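Local coordinates for protein Sam-dependent methyltransferases (PDB 4D7K) that catalyses the two S-adenosyl methionine-dependent N-methylations that convert 8-amino-8-demethyl-D-riboflavin into the antibiotic roseoflavin, at the interface of chains A and B. Sequence-based numbering; all coordinates share one arbitrary frame. Chains: chain A/B, Sam-dependent methyltransferases.

The interface of chains A and B. Residues chain A 162, 166, 294, 298; chain B 18, 22, 25.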
# COMPACT_ATOMS: atom_id res chain seq x y z
N PHE A 162 6.31 2.44 16.60
CA PHE A 162 5.48 3.64 16.54
C PHE A 162 5.78 4.57 17.72
O PHE A 162 5.76 5.79 17.57
CB PHE A 162 3.99 3.27 16.53
CG PHE A 162 3.53 2.65 15.24
CD1 PHE A 162 3.89 3.20 14.02
CD2 PHE A 162 2.73 1.53 15.25
CE1 PHE A 162 3.46 2.63 12.83
CE2 PHE A 162 2.30 0.95 14.06
CZ PHE A 162 2.66 1.51 12.86
N PHE A 166 7.34 8.44 17.12
CA PHE A 166 6.61 9.65 17.50
C PHE A 166 7.11 10.27 18.80
O PHE A 166 6.50 11.21 19.32
CB PHE A 166 5.11 9.34 17.65
CG PHE A 166 4.39 9.15 16.35
CD1 PHE A 166 4.17 10.22 15.50
CD2 PHE A 166 3.92 7.90 15.98
CE1 PHE A 166 3.50 10.05 14.30
CE2 PHE A 166 3.24 7.72 14.79
CZ PHE A 166 3.03 8.80 13.95
N LEU A 294 -3.11 13.17 8.74
CA LEU A 294 -2.53 11.86 8.97
C LEU A 294 -3.35 11.12 10.01
O LEU A 294 -3.65 9.93 9.86
CB LEU A 294 -1.07 11.98 9.42
CG LEU A 294 -0.33 10.65 9.61
CD1 LEU A 294 -0.34 9.86 8.32
CD2 LEU A 294 1.09 10.88 10.11
N LEU A 298 -5.14 7.46 10.13
CA LEU A 298 -4.73 6.41 11.06
C LEU A 298 -5.88 5.87 11.91
O LEU A 298 -5.75 4.82 12.52
CB LEU A 298 -3.61 6.90 11.98
CG LEU A 298 -2.25 7.23 11.37
CD1 LEU A 298 -1.25 7.52 12.49
CD2 LEU A 298 -1.74 6.11 10.47
N TYR B 18 7.94 4.08 7.22
CA TYR B 18 6.72 4.52 7.88
C TYR B 18 5.69 5.02 6.87
O TYR B 18 4.50 4.84 7.07
CB TYR B 18 7.00 5.61 8.91
CG TYR B 18 5.73 6.07 9.58
CD1 TYR B 18 5.16 5.32 10.61
CD2 TYR B 18 5.06 7.22 9.17
CE1 TYR B 18 3.99 5.70 11.22
CE2 TYR B 18 3.88 7.62 9.78
CZ TYR B 18 3.35 6.85 10.80
OH TYR B 18 2.18 7.22 11.42
N VAL B 22 1.72 3.86 5.94
CA VAL B 22 0.60 4.79 5.85
C VAL B 22 -0.12 4.67 4.50
O VAL B 22 -1.34 4.65 4.44
CB VAL B 22 1.07 6.24 6.05
CG1 VAL B 22 -0.01 7.25 5.67
CG2 VAL B 22 1.51 6.43 7.49
N LYS B 25 -2.59 1.89 4.10
CA LYS B 25 -3.90 2.21 4.66
C LYS B 25 -4.72 3.09 3.72
O LYS B 25 -5.92 2.87 3.54
CB LYS B 25 -3.75 2.90 6.01
CG LYS B 25 -2.87 2.14 6.98
CD LYS B 25 -2.69 2.92 8.28
CE LYS B 25 -1.56 2.36 9.11
NZ LYS B 25 -1.71 0.89 9.34
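B:Tyr18 brings the edge and phenol end of its ring up to A:Phe162 and A:Phe166 and forms the apolar centre of this patch of the homodimer interface. Its flank meets A:Phe162 edge to edge, CE1 of the tyrosine lying 3.5 Å from CE1 of the phenylalanine, while the two side chains run roughly at right angles. A:Phe166 also comes in crosswise but reaches the far end of the tyrosine, where its CZ lies 3.7 Å from the phenol carbon CZ. With CG of B:Tyr18 anti to the backbone N (chi1 179°), the ring leans outward from its helix and forward along it towards B:Val22, carrying the OH to chain A. The phenol OH lies beside CE2 of A:Phe166, and CD1 of A:Leu298 is 3.6 Å from it, with CD2 of A:Leu294 a little further off; both leucines approach from the opposite direction. One helical turn on, B:Val22 extends the apolar strip, its CG1 packing 3.7 Å from CD1 of A:Leu294. At the rim, the aliphatic CD of B:Lys25 lies 4.0 Å from CD2 of A:Leu298, and a bend at chi4 (-53°) turns the terminal amine NZ away from that methyl. The three chain B residues belong to helix 13-35 of the dimerisation domain, which lies against helix 293-305, the C-terminal end of helix 149-165 and A:Phe166 just after it in the O-methyltransferase domain of chain A; the two-fold axis repeats the contact with the chains exchanged.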